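Local coordinates for protein glycosyl hydrolase family 26 (Bacteroides ovatus, PDB 4ZXO) that hydrolyses beta-mannans such as galactomannan, acting as a beta-mannanase of glycoside hydrolase family 26, probably by cutting beta-1,4 linkages within the chain, at residues P158-P163 / N202-Y207; K51-A56 / D322-F327; N75-S80 / V300-R305; E23-L28 / G337-L342. One frame throughout, in Å; residues are numbered along the deposited sequence.

Overall arrangement
The four contacts nest without crossing. From the N terminus the chain lays down residues 23-28, 51-56, 75-80 and 158-163, and their partners follow in reverse order. Residues 202-207 therefore close the innermost loop, contact 1, between neighbouring strands of the barrel. Residues 300-305 close contact 3 between two loops that follow barrel strands, residues 322-327 close contact 2 between two helices, and residues 337-342 close contact 4, tying the stretch after the barrel to its first strand. Contacts 1 and 3 touch, with Arg162 NH2 4.1 Å from Trp301 CZ3. Contacts 2 and 4 have centres about 17 Å apart and do not touch.

Contact 1. Residues P158-P163 / N202-Y207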
# COMPACT_ATOMS: atom_id res chain seq x y z
N PRO A 158 -6.17 -12.49 -3.12
CA PRO A 158 -4.90 -11.83 -3.47
C PRO A 158 -4.75 -10.53 -2.68
O PRO A 158 -5.73 -9.82 -2.41
CB PRO A 158 -5.03 -11.53 -4.98
CG PRO A 158 -6.07 -12.49 -5.46
CD PRO A 158 -7.06 -12.58 -4.28
N VAL A 159 -3.53 -10.23 -2.29
CA VAL A 159 -3.20 -8.98 -1.58
C VAL A 159 -1.91 -8.40 -2.15
O VAL A 159 -1.01 -9.14 -2.53
CB VAL A 159 -3.00 -9.27 -0.04
CG1 VAL A 159 -2.24 -8.16 0.69
CG2 VAL A 159 -4.37 -9.58 0.55
N VAL A 160 -1.86 -7.08 -2.27
CA VAL A 160 -0.58 -6.42 -2.56
C VAL A 160 0.08 -6.11 -1.23
O VAL A 160 -0.39 -5.24 -0.50
CB VAL A 160 -0.74 -5.15 -3.40
CG1 VAL A 160 0.64 -4.43 -3.61
CG2 VAL A 160 -1.41 -5.50 -4.74
N PHE A 161 1.16 -6.81 -0.90
CA PHE A 161 1.81 -6.65 0.40
C PHE A 161 3.02 -5.71 0.19
O PHE A 161 3.81 -5.89 -0.77
CB PHE A 161 2.25 -8.00 0.91
CG PHE A 161 2.95 -7.99 2.25
CD1 PHE A 161 2.42 -7.29 3.33
CD2 PHE A 161 4.11 -8.76 2.44
CE1 PHE A 161 3.09 -7.28 4.58
CE2 PHE A 161 4.75 -8.79 3.71
CZ PHE A 161 4.23 -8.07 4.77
N ARG A 162 3.11 -4.68 1.03
CA ARG A 162 4.05 -3.57 0.82
C ARG A 162 4.87 -3.34 2.07
O ARG A 162 4.71 -2.29 2.73
CB ARG A 162 3.22 -2.31 0.45
CG ARG A 162 4.02 -1.15 -0.01
CD ARG A 162 3.09 -0.02 -0.47
NE ARG A 162 2.26 0.49 0.60
CZ ARG A 162 2.57 1.58 1.35
NH1 ARG A 162 3.77 2.18 1.21
NH2 ARG A 162 1.73 2.00 2.30
N PRO A 163 5.74 -4.27 2.43
CA PRO A 163 6.54 -4.12 3.64
C PRO A 163 7.76 -3.21 3.36
O PRO A 163 8.04 -2.93 2.19
CB PRO A 163 7.01 -5.56 3.93
CG PRO A 163 7.19 -6.12 2.52
CD PRO A 163 5.96 -5.59 1.79
N ASN A 202 -0.83 -16.01 -2.60
CA ASN A 202 -1.78 -14.93 -2.85
C ASN A 202 -1.18 -13.55 -2.59
O ASN A 202 -1.93 -12.61 -2.31
CB ASN A 202 -3.05 -15.12 -1.98
CG ASN A 202 -2.75 -15.21 -0.50
OD1 ASN A 202 -1.73 -15.76 -0.05
ND2 ASN A 202 -3.67 -14.66 0.30
N VAL A 203 0.13 -13.38 -2.74
CA VAL A 203 0.73 -12.09 -2.52
C VAL A 203 1.47 -11.55 -3.74
O VAL A 203 2.22 -12.28 -4.39
CB VAL A 203 1.69 -12.16 -1.33
CG1 VAL A 203 2.30 -10.81 -1.04
CG2 VAL A 203 0.92 -12.61 -0.13
N LEU A 204 1.25 -10.27 -4.01
CA LEU A 204 2.07 -9.47 -4.92
C LEU A 204 2.88 -8.54 -4.04
O LEU A 204 2.32 -7.95 -3.13
CB LEU A 204 1.23 -8.64 -5.88
CG LEU A 204 0.33 -9.53 -6.75
CD1 LEU A 204 -0.53 -8.68 -7.64
CD2 LEU A 204 1.19 -10.48 -7.59
N LEU A 205 4.16 -8.35 -4.32
CA LEU A 205 4.98 -7.48 -3.46
C LEU A 205 5.19 -6.11 -4.07
O LEU A 205 5.54 -6.01 -5.24
CB LEU A 205 6.36 -8.16 -3.20
CG LEU A 205 6.25 -9.42 -2.36
CD1 LEU A 205 7.65 -10.06 -2.21
CD2 LEU A 205 5.61 -9.16 -0.97
N ALA A 206 5.03 -5.05 -3.29
CA ALA A 206 5.20 -3.69 -3.81
C ALA A 206 6.36 -2.99 -3.09
O ALA A 206 6.47 -3.04 -1.84
CB ALA A 206 3.89 -2.84 -3.60
N TYR A 207 7.17 -2.34 -3.90
CA TYR A 207 8.32 -1.56 -3.48
C TYR A 207 7.92 -0.11 -3.42
O TYR A 207 7.24 0.36 -4.35
CB TYR A 207 9.41 -1.80 -4.53
CG TYR A 207 10.75 -1.14 -4.41
CD1 TYR A 207 11.72 -1.63 -3.52
CD2 TYR A 207 11.11 -0.10 -5.30
CE1 TYR A 207 13.00 -1.08 -3.47
CE2 TYR A 207 12.38 0.47 -5.27
CZ TYR A 207 13.35 -0.06 -4.37
OH TYR A 207 14.61 0.46 -4.28
O HOH W 1 7.52 -1.29 -0.01
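Val159-Phe161 pair with Val203-Leu205 as adjacent parallel strands of a TIM barrel, joined by a beta-alpha-beta crossover that includes helix 181-197. Four backbone bonds form the ladder. Val159 N gives to Asn202 O (2.9 Å) and Leu204 N to Val159 O (2.9 Å, 172° at the hydrogen), then Phe161 N to Leu204 O (2.8 Å) and Ala206 N to Phe161 O (2.9 Å). On their outer flanks Val160 bonds to Ile98 and Leu100, Arg162 to Leu100, and Leu205 to Asp230 and Val231, so both strands are hydrogen-bonded on either side.

On the helix-facing side the Phe161 and Leu205 side chains lie side by side, pointing the same way, with Phe161 CD2 3.7 Å from Leu205 CD2. On the other face, Val160 CG1, anti to the backbone N (chi1 176°), meets Ala206 CB at 3.6 Å.

Arg162 lays CG near Ala206 O, while its buried guanidinium ends in salt bridges to Glu270 and Asp235, with Ser208 as a further partner of NH1. The next rung of the ladder would need an N-H at Pro163, which proline lacks. A water takes its place, donating to Pro163 O at 2.8 Å and to Ala206 O at 2.7 Å.

Contact 2. Residues K51-A56 / D322-F327; sequences KSVCGA and DDFVKF
Val53 and Cys54, in the last turn of helix 49-54, meet Phe324 and Val325 on helix 321-328 through side-chain contacts and one methyl-to-carbonyl contact. Val53 carries the middle. Its CG1, anti to the backbone N (chi1 170°), points between the two partners and lies equally close to both, 3.8 Å from Phe324 CD2 and 3.8 Å from Val325 CG2. The Val53 side chain crosses each of these partners at a slant. Val325 answers with CG2, which also rests 3.4 Å from the carbonyl oxygen Val53 O.

Cys54 comes to the same ring one atom further along: its CB is 3.9 Å from Phe324 CE2. The thiol sulfur is 5.2 Å from the centroid of the Phe324 ring and 71° off the ring normal, an oblique sulfur-aromatic contact. A chi1 of 76° sets SG between the backbone N and the carbonyl carbon, where it also receives a weak hydrogen bond from Ala56 N at 3.6 Å. Gly55, the first residue past the helix, has positive phi, consistent with the turn that brings Ala56 N to SG. Beyond the pair, Trp282 and Phe29 meet the Phe324 ring edge-to-face, linking the contact to helix 281-290 and to the first barrel strand.

Cys54 also touches Ser328, one of the residues of the potassium site. Apolar surfaces and a polarisable sulfur make up the junction, so dispersion and burial of hydrocarbon, with little directional bonding, probably hold these helices together.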
# COMPACT_ATOMS: atom_id res chain seq x y z
N LYS A 51 -17.20 6.24 0.66
CA LYS A 51 -18.53 5.96 0.16
C LYS A 51 -19.53 6.99 0.67
O LYS A 51 -20.42 7.41 -0.07
CB LYS A 51 -18.95 4.53 0.56
CG LYS A 51 -20.31 4.08 -0.02
CD LYS A 51 -20.55 2.63 0.30
CE LYS A 51 -21.94 2.15 -0.12
NZ LYS A 51 -22.91 2.42 0.99
N SER A 52 -19.37 7.44 1.92
CA SER A 52 -20.33 8.43 2.46
C SER A 52 -20.28 9.71 1.66
O SER A 52 -21.28 10.43 1.61
CB SER A 52 -20.03 8.75 3.93
OG SER A 52 -20.35 7.65 4.73
N VAL A 53 -19.13 10.00 1.03
CA VAL A 53 -19.06 11.23 0.22
C VAL A 53 -19.46 11.02 -1.23
O VAL A 53 -20.31 11.74 -1.77
CB VAL A 53 -17.66 11.86 0.27
CG1 VAL A 53 -17.49 13.02 -0.76
CG2 VAL A 53 -17.38 12.34 1.67
N CYS A 54 -18.90 10.02 -1.88
CA CYS A 54 -19.13 9.87 -3.31
C CYS A 54 -20.08 8.74 -3.69
O CYS A 54 -20.45 8.68 -4.86
CB CYS A 54 -17.80 9.66 -4.07
SG CYS A 54 -17.09 7.96 -3.90
N GLY A 55 -20.47 7.87 -2.75
CA GLY A 55 -21.46 6.86 -3.02
C GLY A 55 -20.92 5.52 -3.44
O GLY A 55 -21.71 4.58 -3.62
N ALA A 56 -19.61 5.39 -3.62
CA ALA A 56 -19.06 4.06 -3.91
C ALA A 56 -17.87 3.78 -3.02
O ALA A 56 -17.13 4.68 -2.63
CB ALA A 56 -18.62 3.95 -5.33
N ASP A 322 -17.25 18.14 -1.99
CA ASP A 322 -17.89 18.31 -3.30
C ASP A 322 -16.89 18.10 -4.43
O ASP A 322 -17.21 17.48 -5.43
CB ASP A 322 -18.51 19.69 -3.42
CG ASP A 322 -19.74 19.85 -2.55
OD1 ASP A 322 -20.31 18.83 -2.14
OD2 ASP A 322 -20.14 21.01 -2.30
N ASP A 323 -15.66 18.58 -4.24
CA ASP A 323 -14.67 18.43 -5.30
C ASP A 323 -14.23 16.96 -5.43
O ASP A 323 -13.90 16.50 -6.52
CB ASP A 323 -13.45 19.32 -5.03
CG ASP A 323 -12.45 19.29 -6.16
OD1 ASP A 323 -12.81 19.75 -7.25
OD2 ASP A 323 -11.30 18.84 -5.94
N PHE A 324 -14.16 16.24 -4.30
CA PHE A 324 -13.90 14.81 -4.36
C PHE A 324 -14.99 14.09 -5.17
O PHE A 324 -14.69 13.15 -5.91
CB PHE A 324 -13.83 14.23 -2.95
CG PHE A 324 -13.52 12.76 -2.94
CD1 PHE A 324 -12.23 12.31 -3.19
CD2 PHE A 324 -14.53 11.84 -2.74
CE1 PHE A 324 -11.94 10.95 -3.19
CE2 PHE A 324 -14.26 10.46 -2.77
CZ PHE A 324 -12.94 10.02 -2.97
N VAL A 325 -16.24 14.51 -5.00
CA VAL A 325 -17.31 13.89 -5.81
C VAL A 325 -17.01 14.11 -7.31
O VAL A 325 -17.09 13.18 -8.08
CB VAL A 325 -18.69 14.44 -5.47
CG1 VAL A 325 -19.74 13.90 -6.50
CG2 VAL A 325 -19.10 13.98 -4.04
N LYS A 326 -16.63 15.34 -7.68
CA LYS A 326 -16.31 15.63 -9.07
C LYS A 326 -15.11 14.78 -9.57
O LYS A 326 -15.10 14.25 -10.68
CB LYS A 326 -16.01 17.13 -9.22
CG LYS A 326 -15.61 17.59 -10.60
CD LYS A 326 -15.57 19.15 -10.66
CE LYS A 326 -14.55 19.73 -11.64
NZ LYS A 326 -14.69 19.13 -12.99
N PHE A 327 -14.08 14.70 -8.73
CA PHE A 327 -12.92 13.84 -9.00
C PHE A 327 -13.33 12.39 -9.23
O PHE A 327 -12.85 11.73 -10.15
CB PHE A 327 -11.99 13.97 -7.81
CG PHE A 327 -10.88 12.94 -7.70
CD1 PHE A 327 -9.66 13.13 -8.36
CD2 PHE A 327 -11.06 11.80 -6.92
CE1 PHE A 327 -8.60 12.20 -8.19
CE2 PHE A 327 -10.03 10.85 -6.78
CZ PHE A 327 -8.79 11.06 -7.42

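Contact 3. Residues N75-S80 / V300-R305; sequences NLDKVS and VWRNAR
Asp77 OD1 sits 4.0 Å above the plane of the Arg302 guanidinium, over its centre, with the carboxylate and guanidinium planes only 16° apart. The opposite charges face each other beyond salt-bridge range, and no N-H is aimed at the oxygen. The opposite face of the guanidinium carries Ala304 CB, and the polar ends of Arg302 go elsewhere, NH2 to Glu306 in a salt bridge and NH1 to Tyr37 OH.

A second arginine makes the direct bond. Arg305 NH2 donates to Asp77 O at 2.7 Å (159° at the hydrogen), with the oxygen in the guanidinium plane, and NH1 adds a weak bond to Asp77 O at 3.1 Å. Arg305 NE is paired with Glu42. A water donates to Asp77 OD1 at 2.8 Å and accepts weakly from Arg305 NH1.

A type I turn from Asn75 to Lys78, overlaid by an Asx turn, places Asp77. Asn75 OD1 accepts from Asp77 N (2.9 Å) and Val79 N (3.0 Å), from opposite faces of its plane.

These loops follow strands 60-64 and 295-300, at the barrel end where TIM-barrel enzymes carry their active sites. With only 168 Å² buried, charge and hydrogen bonding probably dominate; Arg302 nearby, and Arg305 more distantly, may modestly favour a charged Asp77.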
# COMPACT_ATOMS: atom_id res chain seq x y z
N ASN A 75 -3.87 -4.72 15.76
CA ASN A 75 -2.72 -4.07 15.14
C ASN A 75 -2.37 -2.77 15.85
O ASN A 75 -3.00 -2.41 16.88
CB ASN A 75 -2.92 -3.86 13.62
CG ASN A 75 -3.89 -2.75 13.28
OD1 ASN A 75 -4.39 -2.03 14.13
ND2 ASN A 75 -4.15 -2.61 11.98
N LEU A 76 -1.37 -2.07 15.31
CA LEU A 76 -0.84 -0.87 15.99
C LEU A 76 -1.86 0.24 16.06
O LEU A 76 -1.73 1.15 16.86
CB LEU A 76 0.40 -0.31 15.32
CG LEU A 76 0.28 0.49 14.06
CD1 LEU A 76 1.69 1.02 13.74
CD2 LEU A 76 -0.20 -0.34 12.86
N ASP A 77 -2.88 0.17 15.20
CA ASP A 77 -3.91 1.22 15.19
C ASP A 77 -5.18 0.74 15.89
O ASP A 77 -6.25 1.31 15.73
CB ASP A 77 -4.16 1.67 13.74
CG ASP A 77 -2.99 2.50 13.23
OD1 ASP A 77 -2.55 3.39 13.97
OD2 ASP A 77 -2.45 2.30 12.13
N LYS A 78 -5.03 -0.30 16.71
CA LYS A 78 -6.08 -0.82 17.59
C LYS A 78 -7.26 -1.43 16.80
O LYS A 78 -8.41 -1.46 17.31
CB LYS A 78 -6.56 0.26 18.57
CG LYS A 78 -5.40 0.79 19.39
CD LYS A 78 -5.91 1.68 20.54
CE LYS A 78 -4.72 2.27 21.34
NZ LYS A 78 -5.17 3.10 22.50
N VAL A 79 -6.98 -1.96 15.60
CA VAL A 79 -8.01 -2.68 14.86
C VAL A 79 -7.74 -4.17 14.96
O VAL A 79 -6.58 -4.60 14.76
CB VAL A 79 -8.02 -2.30 13.36
CG1 VAL A 79 -9.15 -3.02 12.65
CG2 VAL A 79 -8.22 -0.77 13.21
N SER A 80 -8.75 -4.98 15.30
CA SER A 80 -8.43 -6.37 15.54
C SER A 80 -8.08 -7.07 14.21
O SER A 80 -8.62 -6.73 13.17
CB SER A 80 -9.58 -7.13 16.22
OG SER A 80 -10.70 -7.26 15.31
N VAL A 300 -4.86 7.16 -0.79
CA VAL A 300 -4.65 8.22 0.20
C VAL A 300 -4.78 7.62 1.61
O VAL A 300 -5.45 6.58 1.85
CB VAL A 300 -5.66 9.40 0.05
CG1 VAL A 300 -5.54 10.02 -1.35
CG2 VAL A 300 -7.08 8.99 0.41
N TRP A 301 -4.14 8.30 2.57
CA TRP A 301 -3.94 7.72 3.90
C TRP A 301 -5.21 7.82 4.77
O TRP A 301 -6.25 8.30 4.31
CB TRP A 301 -2.72 8.38 4.58
CG TRP A 301 -2.15 7.52 5.71
CD1 TRP A 301 -2.04 7.85 7.06
CD2 TRP A 301 -1.64 6.18 5.60
NE1 TRP A 301 -1.49 6.79 7.77
CE2 TRP A 301 -1.26 5.76 6.90
CE3 TRP A 301 -1.45 5.31 4.52
CZ2 TRP A 301 -0.66 4.50 7.13
CZ3 TRP A 301 -0.89 4.05 4.75
CH2 TRP A 301 -0.51 3.66 6.05
N ARG A 302 -5.13 7.27 5.98
CA ARG A 302 -6.31 6.99 6.81
C ARG A 302 -7.02 8.22 7.35
O ARG A 302 -6.46 9.31 7.38
CB ARG A 302 -5.93 6.07 7.99
CG ARG A 302 -5.04 6.73 9.02
CD ARG A 302 -4.26 5.71 9.85
NE ARG A 302 -3.62 6.42 10.98
CZ ARG A 302 -4.19 6.63 12.18
NH1 ARG A 302 -5.42 6.13 12.48
NH2 ARG A 302 -3.53 7.37 13.08
N ASN A 303 -8.28 8.03 7.71
CA ASN A 303 -9.04 9.10 8.38
C ASN A 303 -9.09 8.78 9.86
O ASN A 303 -9.92 7.98 10.30
CB ASN A 303 -10.45 9.20 7.78
CG ASN A 303 -10.46 9.92 6.44
OD1 ASN A 303 -9.40 10.07 5.80
ND2 ASN A 303 -11.64 10.36 6.00
N ALA A 304 -8.15 9.34 10.62
CA ALA A 304 -7.90 8.87 12.00
C ALA A 304 -8.99 9.26 12.98
O ALA A 304 -9.10 10.42 13.39
CB ALA A 304 -6.54 9.41 12.49
N ARG A 305 -9.74 8.28 13.42
CA ARG A 305 -10.86 8.53 14.30
C ARG A 305 -10.39 9.10 15.60
O ARG A 305 -11.09 9.84 16.21
CB ARG A 305 -11.71 7.28 14.49
CG ARG A 305 -11.26 6.27 15.52
CD ARG A 305 -10.07 5.47 15.10
NE ARG A 305 -9.97 4.15 15.68
CZ ARG A 305 -8.84 3.48 15.72
NH1 ARG A 305 -7.75 4.03 15.24
NH2 ARG A 305 -8.78 2.28 16.19
O HOH W 2 -4.47 4.65 15.50

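Contact 4. Residues E23-L28 / G337-L342; sequences ERKGIL and GDNFEL
Leu28 and Phe340 join the first strand of the TIM barrel to the segment that follows strand 333-334. Leu28 CD2 lies over the centre of the Phe340 ring, 3.8 Å from its centroid and 13° off the normal, a CH-pi contact. A chi1 of 60° sets Phe340 CG between its backbone N and carbonyl carbon, and from there the ring extends to present a face to Leu28 CD2. The other methyl, Leu28 CD1, meets Leu342 CD2 tip to tip at 4.1 Å.

Next to this apolar core, Lys25 supplies the polar half. Its chain bends at chi2 and chi3, its CE passes beside the Phe340 backbone, and NZ makes a weak hydrogen bond to Asn339 O (3.0 Å). One water donates to both Lys25 O and Asn339 O, at 2.9 Å each, so Asn339 O takes this bond as well as the weak one from Lys25. A second accepts from Lys25 NZ (2.9 Å) and donates to Asn339 OD1 (2.8 Å).

Further out, the backbone positions both sides. Gly26 leaves helix 22-25 with positive phi and turns the chain into strand 27-32, where Leu28 is fixed by backbone bonds to Ser296 and Val298. Leu334, on the short strand that pairs with 27-32, touches both Leu28 and Phe340. Asp338 OD2 accepts from Phe335 N, a bond inside the loop. Asn339 is the centre of an inverse gamma turn, recorded by the bond from Phe340 N to Asp338 O at 2.9 Å.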
# COMPACT_ATOMS: atom_id res chain seq x y z
N GLU A 23 -3.07 1.38 -18.18
CA GLU A 23 -3.12 2.43 -19.17
C GLU A 23 -4.49 2.41 -19.87
O GLU A 23 -5.07 3.47 -20.20
CB GLU A 23 -1.96 2.28 -20.16
CG GLU A 23 -1.89 3.42 -21.13
CD GLU A 23 -0.49 3.59 -21.66
OE1 GLU A 23 0.09 2.56 -22.07
OE2 GLU A 23 0.02 4.73 -21.64
N ARG A 24 -5.05 1.21 -20.04
CA ARG A 24 -6.32 1.04 -20.76
C ARG A 24 -7.52 1.25 -19.84
O ARG A 24 -8.58 1.66 -20.26
CB ARG A 24 -6.38 -0.36 -21.37
CG ARG A 24 -5.47 -0.57 -22.62
CD ARG A 24 -5.68 -1.97 -23.29
NE ARG A 24 -7.10 -2.23 -23.58
CZ ARG A 24 -7.72 -2.13 -24.77
NH1 ARG A 24 -7.02 -1.88 -25.90
NH2 ARG A 24 -9.05 -2.31 -24.83
N LYS A 25 -7.37 0.89 -18.58
CA LYS A 25 -8.56 0.78 -17.70
C LYS A 25 -8.74 1.99 -16.80
O LYS A 25 -9.86 2.29 -16.40
CB LYS A 25 -8.47 -0.48 -16.81
CG LYS A 25 -8.36 -1.82 -17.56
CD LYS A 25 -9.61 -2.14 -18.36
CE LYS A 25 -10.72 -2.60 -17.46
NZ LYS A 25 -11.92 -3.06 -18.30
N GLY A 26 -7.64 2.62 -16.39
CA GLY A 26 -7.75 3.75 -15.46
C GLY A 26 -7.03 3.44 -14.17
O GLY A 26 -6.32 2.43 -14.07
N ILE A 27 -7.24 4.31 -13.19
CA ILE A 27 -6.51 4.31 -11.92
C ILE A 27 -7.46 3.96 -10.79
O ILE A 27 -8.38 4.73 -10.52
CB ILE A 27 -5.89 5.69 -11.63
CG1 ILE A 27 -5.05 6.23 -12.79
CG2 ILE A 27 -5.01 5.60 -10.37
CD1 ILE A 27 -4.57 7.66 -12.61
N LEU A 28 -7.26 2.84 -10.11
CA LEU A 28 -8.10 2.54 -8.93
C LEU A 28 -7.87 3.52 -7.84
O LEU A 28 -6.73 3.83 -7.55
CB LEU A 28 -7.80 1.13 -8.41
CG LEU A 28 -8.17 -0.02 -9.37
CD1 LEU A 28 -7.32 -1.30 -9.03
CD2 LEU A 28 -9.66 -0.30 -9.31
N GLY A 337 -17.76 -0.97 -8.60
CA GLY A 337 -18.89 -0.70 -9.51
C GLY A 337 -18.48 -0.24 -10.91
O GLY A 337 -19.22 -0.38 -11.89
N ASP A 338 -17.26 0.29 -11.05
CA ASP A 338 -16.77 0.72 -12.36
C ASP A 338 -16.30 -0.46 -13.21
O ASP A 338 -16.34 -1.61 -12.76
CB ASP A 338 -15.67 1.75 -12.17
CG ASP A 338 -16.21 3.05 -11.53
OD1 ASP A 338 -17.41 3.33 -11.67
OD2 ASP A 338 -15.45 3.81 -10.91
N ASN A 339 -15.88 -0.19 -14.45
CA ASN A 339 -15.69 -1.24 -15.43
C ASN A 339 -14.31 -1.88 -15.34
O ASN A 339 -13.41 -1.57 -16.16
CB ASN A 339 -15.90 -0.69 -16.83
CG ASN A 339 -15.90 -1.77 -17.89
OD1 ASN A 339 -16.13 -2.95 -17.60
ND2 ASN A 339 -15.68 -1.37 -19.11
N PHE A 340 -14.15 -2.74 -14.34
CA PHE A 340 -12.94 -3.55 -14.23
C PHE A 340 -13.35 -4.85 -13.55
O PHE A 340 -14.39 -4.90 -12.89
CB PHE A 340 -11.84 -2.80 -13.42
CG PHE A 340 -12.27 -2.47 -12.02
CD1 PHE A 340 -12.07 -3.38 -10.98
CD2 PHE A 340 -12.85 -1.25 -11.74
CE1 PHE A 340 -12.50 -3.11 -9.68
CE2 PHE A 340 -13.28 -0.96 -10.43
CZ PHE A 340 -13.08 -1.87 -9.40
N GLU A 341 -12.58 -5.92 -13.75
CA GLU A 341 -12.81 -7.19 -13.07
C GLU A 341 -11.41 -7.69 -12.76
O GLU A 341 -10.73 -8.27 -13.63
CB GLU A 341 -13.58 -8.21 -13.93
CG GLU A 341 -14.98 -7.72 -14.26
CD GLU A 341 -15.70 -8.68 -15.16
OE1 GLU A 341 -15.57 -8.56 -16.42
OE2 GLU A 341 -16.39 -9.56 -14.60
N LEU A 342 -10.96 -7.44 -11.55
CA LEU A 342 -9.57 -7.68 -11.18
C LEU A 342 -9.16 -9.15 -11.14
O LEU A 342 -8.00 -9.44 -11.29
CB LEU A 342 -9.33 -7.06 -9.84
CG LEU A 342 -9.58 -5.56 -9.70
CD1 LEU A 342 -9.22 -5.17 -8.25
CD2 LEU A 342 -8.69 -4.84 -10.68
O HOH W 3 -12.31 0.98 -17.08
O HOH W 4 -14.04 -4.67 -17.05